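Local coordinates for protein amidohydrolase (Xanthomonas campestris pv. campestris, PDB 4DZH) that probably deaminates adenosine-type nucleosides such as 5'-methylthioadenosine, as a zinc-binding member of the amidohydrolase superfamily, at residues 269-274 / 301-306; 348-353 / 396-401. All blocks are in the same frame, centred on the assembly; numbering follows the deposited sequence.

Interaction 1: 269-274 / 301-306; sequences LTEAEI and ACALQR
L269 meets L304 methyl to methyl, with CD1 of L269 4.0 Å from CD2 of L304. The two leucine side chains cross at about a right angle. T270 follows as the N-cap of helix 271-280. Its OG1 accepts from the backbone N of E273 at 2.9 Å. In return, OE1 of E273 accepts from the backbone N of T270, also at 2.9 Å and nearly straight (167°). The N-H reaches OE1 on its anti side, 32° out of the carboxylate plane, and OE2 forms a salt bridge with R246. This reciprocal pair is a capping box. E271 reaches the edge of the contact. Its chain bends at chi2 (-72°), and OE2 comes to 4.2 Å from CB of A303, while OE1 is hydrogen-bonded to H275. I274 carries the largest share of the contact. Its CG1 stands anti to the carbonyl carbon, and CD1 extends from there to 3.6 Å from CB of A303. The CG2 branch lies 4.0 Å from CD2 of L304. L304 also touches V284 of strand 283-286. Two outer helices of the TIM barrel thus meet beside a strand of its parallel sheet, with the capping box fixing the start of one of them.

Interaction 2: 348-353 / 396-401; sequences DAATTL and HVLSQL
Helices 349-353 and 397-401 cross at 58°, with axes 8.9 Å apart and A349 nearest S399 at 5.4 Å between CA atoms. The small A349 lets the backbones come close. Its CB lies 3.7 Å from the carbonyl O of L398, so a methyl rests directly on the main chain of the other helix. L398 is the main side chain from that helix and divides its two methyls between two partners. CD1 lies 3.9 Å from CB of A350, and CD2 lies 4.1 Å from CD2 of L353. L353 and L398 cross at about a right angle. With CG of L353 anti to its own backbone N (chi1 -171°), CD2 can touch both leucines of the second helix; CD1 of L401 is 4.2 Å from it. The start of helix 349-363 is fixed by D348. Its OD1 accepts from the backbone N of T351 at 2.9 Å, nearly along the C-O axis. OG1 of T351 gives a second bond to the same oxygen, from above the carboxylate plane. The second subunit borders this place: its D93 accepts from the backbone N of A349, and its D92 is hydrogen-bonded to OG of S399. Further along helix 397-403, I402 packs on A349, T352 and L353. T352 also touches N330 and A334 of helix 326-341. The buried contact therefore joins helices 349-363 and 397-403, which flank strand 381-385 in sequence.

Both segments of interaction 1 precede those of interaction 2 in the chain, and the centres of the two contacts are 22 Å apart. They still touch directly: CD of Q305 packs 3.7 Å from CG2 of T351. R306 adds polar ties from helix 301-306 to the approach to helix 349-363, through a salt bridge with D343 and a hydrogen bond to T345. Interaction 1 is the one nearer a zinc site. The side chain of L269 lies about 10 Å from that of E231, a zinc ligand seen in this protein, though that zinc is not bound to this chain. Interaction 2 lies at none of the known metal sites; the side chain of S399 is about 13 Å from a bound magnesium ion.

Interaction 1: 269-274 / 301-306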
loop_
_atom_site.group_PDB
_atom_site.type_symbol
_atom_site.label_atom_id
_atom_site.label_comp_id
_atom_site.label_asym_id
_atom_site.label_seq_id
_atom_site.Cartn_x
_atom_site.Cartn_y
_atom_site.Cartn_z
ATOM N N LEU A 269 -21.213 -12.278 3.195
ATOM C CA LEU A 269 -21.277 -13.735 2.840
ATOM C C LEU A 269 -21.526 -14.785 3.977
ATOM O O LEU A 269 -21.002 -14.619 5.064
ATOM C CB LEU A 269 -20.000 -14.206 2.143
ATOM C CG LEU A 269 -19.617 -13.965 0.682
ATOM C CD1 LEU A 269 -18.391 -14.812 0.291
ATOM C CD2 LEU A 269 -20.775 -14.230 -0.299
ATOM N N THR A 270 -22.235 -15.884 3.670
ATOM C CA THR A 270 -22.341 -17.041 4.588
ATOM C C THR A 270 -21.489 -18.252 4.190
ATOM O O THR A 270 -20.985 -18.320 3.048
ATOM C CB THR A 270 -23.778 -17.660 4.521
ATOM O OG1 THR A 270 -23.961 -18.298 3.232
ATOM C CG2 THR A 270 -24.861 -16.610 4.730
ATOM N N GLU A 271 -21.430 -19.268 5.073
ATOM C CA GLU A 271 -20.674 -20.502 4.765
ATOM C C GLU A 271 -21.296 -21.319 3.641
ATOM O O GLU A 271 -20.598 -21.748 2.703
ATOM C CB GLU A 271 -20.408 -21.399 6.011
ATOM C CG GLU A 271 -19.065 -21.162 6.784
ATOM C CD GLU A 271 -17.739 -21.637 6.071
ATOM O OE1 GLU A 271 -17.578 -22.830 5.654
ATOM O OE2 GLU A 271 -16.810 -20.792 5.987
ATOM N N ALA A 272 -22.611 -21.536 3.744
ATOM C CA ALA A 272 -23.416 -22.089 2.662
ATOM C C ALA A 272 -22.989 -21.506 1.328
ATOM O O ALA A 272 -22.696 -22.231 0.358
ATOM C CB ALA A 272 -24.885 -21.767 2.918
ATOM N N GLU A 273 -22.923 -20.185 1.284
ATOM C CA GLU A 273 -22.532 -19.485 0.059
ATOM C C GLU A 273 -21.113 -19.815 -0.411
ATOM O O GLU A 273 -20.902 -20.050 -1.635
ATOM C CB GLU A 273 -22.785 -17.993 0.209
ATOM C CG GLU A 273 -24.286 -17.748 0.186
ATOM C CD GLU A 273 -24.710 -16.384 0.680
ATOM O OE1 GLU A 273 -23.890 -15.723 1.312
ATOM O OE2 GLU A 273 -25.881 -15.997 0.403
ATOM N N ILE A 274 -20.193 -19.953 0.542
ATOM C CA ILE A 274 -18.820 -20.331 0.232
ATOM C C ILE A 274 -18.743 -21.671 -0.457
ATOM O O ILE A 274 -18.181 -21.790 -1.565
ATOM C CB ILE A 274 -17.907 -20.311 1.459
ATOM C CG1 ILE A 274 -17.843 -18.916 2.069
ATOM C CG2 ILE A 274 -16.517 -20.720 1.074
ATOM C CD1 ILE A 274 -16.937 -18.859 3.245
ATOM N N ALA A 301 -11.753 -13.604 2.606
ATOM C CA ALA A 301 -10.862 -14.176 1.621
ATOM C C ALA A 301 -10.201 -15.460 2.073
ATOM O O ALA A 301 -10.025 -16.384 1.272
ATOM C CB ALA A 301 -9.810 -13.138 1.188
ATOM N N CYS A 302 -9.802 -15.529 3.343
ATOM C CA CYS A 302 -9.187 -16.746 3.833
ATOM C C CYS A 302 -10.212 -17.896 3.808
ATOM O O CYS A 302 -9.897 -19.014 3.399
ATOM C CB CYS A 302 -8.665 -16.559 5.247
ATOM S SG CYS A 302 -7.953 -18.074 5.906
ATOM N N ALA A 303 -11.438 -17.598 4.218
ATOM C CA ALA A 303 -12.466 -18.651 4.229
ATOM C C ALA A 303 -12.704 -19.206 2.825
ATOM O O ALA A 303 -12.825 -20.435 2.636
ATOM C CB ALA A 303 -13.764 -18.145 4.845
ATOM N N LEU A 304 -12.762 -18.311 1.841
ATOM C CA LEU A 304 -13.038 -18.704 0.474
ATOM C C LEU A 304 -11.881 -19.505 -0.058
ATOM O O LEU A 304 -12.082 -20.504 -0.734
ATOM C CB LEU A 304 -13.219 -17.464 -0.409
ATOM C CG LEU A 304 -14.529 -16.692 -0.238
ATOM C CD1 LEU A 304 -14.431 -15.284 -0.806
ATOM C CD2 LEU A 304 -15.645 -17.444 -0.981
ATOM N N GLN A 305 -10.648 -19.046 0.213
ATOM C CA GLN A 305 -9.510 -19.735 -0.338
ATOM C C GLN A 305 -9.421 -21.169 0.246
ATOM O O GLN A 305 -9.202 -22.130 -0.484
ATOM C CB GLN A 305 -8.231 -18.898 -0.106
ATOM C CG GLN A 305 -7.002 -19.481 -0.744
ATOM C CD GLN A 305 -6.331 -20.451 0.187
ATOM O OE1 GLN A 305 -6.349 -20.267 1.407
ATOM N NE2 GLN A 305 -5.747 -21.503 -0.372
ATOM N N ARG A 306 -9.621 -21.305 1.547
ATOM C CA ARG A 306 -9.480 -22.627 2.137
ATOM C C ARG A 306 -10.641 -23.546 1.782
ATOM O O ARG A 306 -10.530 -24.767 1.894
ATOM C CB ARG A 306 -9.267 -22.551 3.638
ATOM C CG ARG A 306 -7.958 -21.797 3.940
ATOM C CD ARG A 306 -7.706 -21.582 5.410
ATOM N NE ARG A 306 -6.337 -21.096 5.616
ATOM C CZ ARG A 306 -5.845 -20.728 6.794
ATOM N NH1 ARG A 306 -6.614 -20.788 7.884
ATOM N NH2 ARG A 306 -4.582 -20.302 6.887
#

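Interaction 2: 348-353 / 396-401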
loop_
_atom_site.group_PDB
_atom_site.type_symbol
_atom_site.label_atom_id
_atom_site.label_comp_id
_atom_site.label_asym_id
_atom_site.label_seq_id
_atom_site.Cartn_x
_atom_site.Cartn_y
_atom_site.Cartn_z
ATOM N N ASP A 348 -1.160 -16.604 2.832
ATOM C CA ASP A 348 0.292 -16.396 2.919
ATOM C C ASP A 348 0.839 -15.821 1.619
ATOM O O ASP A 348 0.118 -15.694 0.623
ATOM C CB ASP A 348 1.060 -17.652 3.388
ATOM C CG ASP A 348 0.973 -18.840 2.413
ATOM O OD1 ASP A 348 0.689 -18.680 1.215
ATOM O OD2 ASP A 348 1.229 -19.976 2.880
ATOM N N ALA A 349 2.110 -15.446 1.619
ATOM C CA ALA A 349 2.628 -14.722 0.475
ATOM C C ALA A 349 2.453 -15.510 -0.837
ATOM O O ALA A 349 2.027 -14.947 -1.866
ATOM C CB ALA A 349 4.083 -14.357 0.699
ATOM N N ALA A 350 2.825 -16.789 -0.811
ATOM C CA ALA A 350 2.696 -17.633 -2.000
ATOM C C ALA A 350 1.241 -17.727 -2.507
ATOM O O ALA A 350 0.995 -17.634 -3.727
ATOM C CB ALA A 350 3.235 -19.025 -1.719
ATOM N N THR A 351 0.311 -17.904 -1.577
ATOM C CA THR A 351 -1.120 -18.003 -1.866
ATOM C C THR A 351 -1.663 -16.701 -2.427
ATOM O O THR A 351 -2.461 -16.690 -3.369
ATOM C CB THR A 351 -1.877 -18.404 -0.606
ATOM O OG1 THR A 351 -1.413 -19.701 -0.183
ATOM C CG2 THR A 351 -3.378 -18.470 -0.867
ATOM N N THR A 352 -1.212 -15.588 -1.859
ATOM C CA THR A 352 -1.654 -14.287 -2.362
ATOM C C THR A 352 -1.117 -14.062 -3.784
ATOM O O THR A 352 -1.847 -13.604 -4.676
ATOM C CB THR A 352 -1.209 -13.127 -1.422
ATOM O OG1 THR A 352 -1.777 -13.293 -0.109
ATOM C CG2 THR A 352 -1.694 -11.818 -2.003
ATOM N N LEU A 353 0.171 -14.334 -4.000
ATOM C CA LEU A 353 0.744 -14.182 -5.325
ATOM C C LEU A 353 0.037 -15.110 -6.336
ATOM O O LEU A 353 -0.179 -14.725 -7.505
ATOM C CB LEU A 353 2.269 -14.385 -5.304
ATOM C CG LEU A 353 2.900 -13.999 -6.656
ATOM C CD1 LEU A 353 2.826 -12.479 -6.926
ATOM C CD2 LEU A 353 4.356 -14.416 -6.678
ATOM N N HIS A 396 13.469 -13.995 1.938
ATOM C CA HIS A 396 12.493 -14.818 1.161
ATOM C C HIS A 396 11.888 -14.014 0.019
ATOM O O HIS A 396 11.325 -12.924 0.215
ATOM C CB HIS A 396 11.395 -15.357 2.058
ATOM C CG HIS A 396 11.904 -16.137 3.232
ATOM N ND1 HIS A 396 12.215 -17.480 3.154
ATOM C CD2 HIS A 396 12.161 -15.765 4.512
ATOM C CE1 HIS A 396 12.634 -17.904 4.335
ATOM N NE2 HIS A 396 12.613 -16.885 5.174
ATOM N N VAL A 397 12.003 -14.543 -1.183
ATOM C CA VAL A 397 11.580 -13.839 -2.386
ATOM C C VAL A 397 10.054 -13.683 -2.437
ATOM O O VAL A 397 9.550 -12.613 -2.775
ATOM C CB VAL A 397 12.067 -14.590 -3.646
ATOM C CG1 VAL A 397 11.446 -14.025 -4.911
ATOM C CG2 VAL A 397 13.600 -14.523 -3.706
ATOM N N LEU A 398 9.303 -14.736 -2.112
ATOM C CA LEU A 398 7.827 -14.611 -2.154
ATOM C C LEU A 398 7.330 -13.553 -1.144
ATOM O O LEU A 398 6.511 -12.700 -1.490
ATOM C CB LEU A 398 7.119 -15.950 -1.934
ATOM C CG LEU A 398 7.514 -16.922 -3.047
ATOM C CD1 LEU A 398 6.890 -18.275 -2.781
ATOM C CD2 LEU A 398 7.103 -16.393 -4.421
ATOM N N SER A 399 7.850 -13.617 0.082
ATOM C CA SER A 399 7.596 -12.612 1.108
ATOM C C SER A 399 7.888 -11.226 0.581
ATOM O O SER A 399 7.126 -10.278 0.808
ATOM C CB SER A 399 8.577 -12.817 2.280
ATOM O OG SER A 399 8.157 -13.878 3.114
ATOM N N GLN A 400 9.033 -11.083 -0.067
ATOM C CA GLN A 400 9.445 -9.774 -0.554
ATOM C C GLN A 400 8.523 -9.202 -1.606
ATOM O O GLN A 400 8.242 -8.003 -1.629
ATOM C CB GLN A 400 10.865 -9.847 -1.095
ATOM C CG GLN A 400 11.670 -8.659 -0.589
ATOM C CD GLN A 400 12.140 -8.876 0.832
ATOM O OE1 GLN A 400 11.391 -9.275 1.729
ATOM N NE2 GLN A 400 13.471 -8.638 1.037
ATOM N N LEU A 401 8.029 -10.065 -2.491
ATOM C CA LEU A 401 7.164 -9.578 -3.559
ATOM C C LEU A 401 5.831 -9.093 -3.006
ATOM O O LEU A 401 5.238 -8.122 -3.527
ATOM C CB LEU A 401 6.892 -10.716 -4.546
ATOM C CG LEU A 401 8.119 -10.956 -5.417
ATOM C CD1 LEU A 401 7.898 -12.272 -6.228
ATOM C CD2 LEU A 401 8.397 -9.837 -6.359
#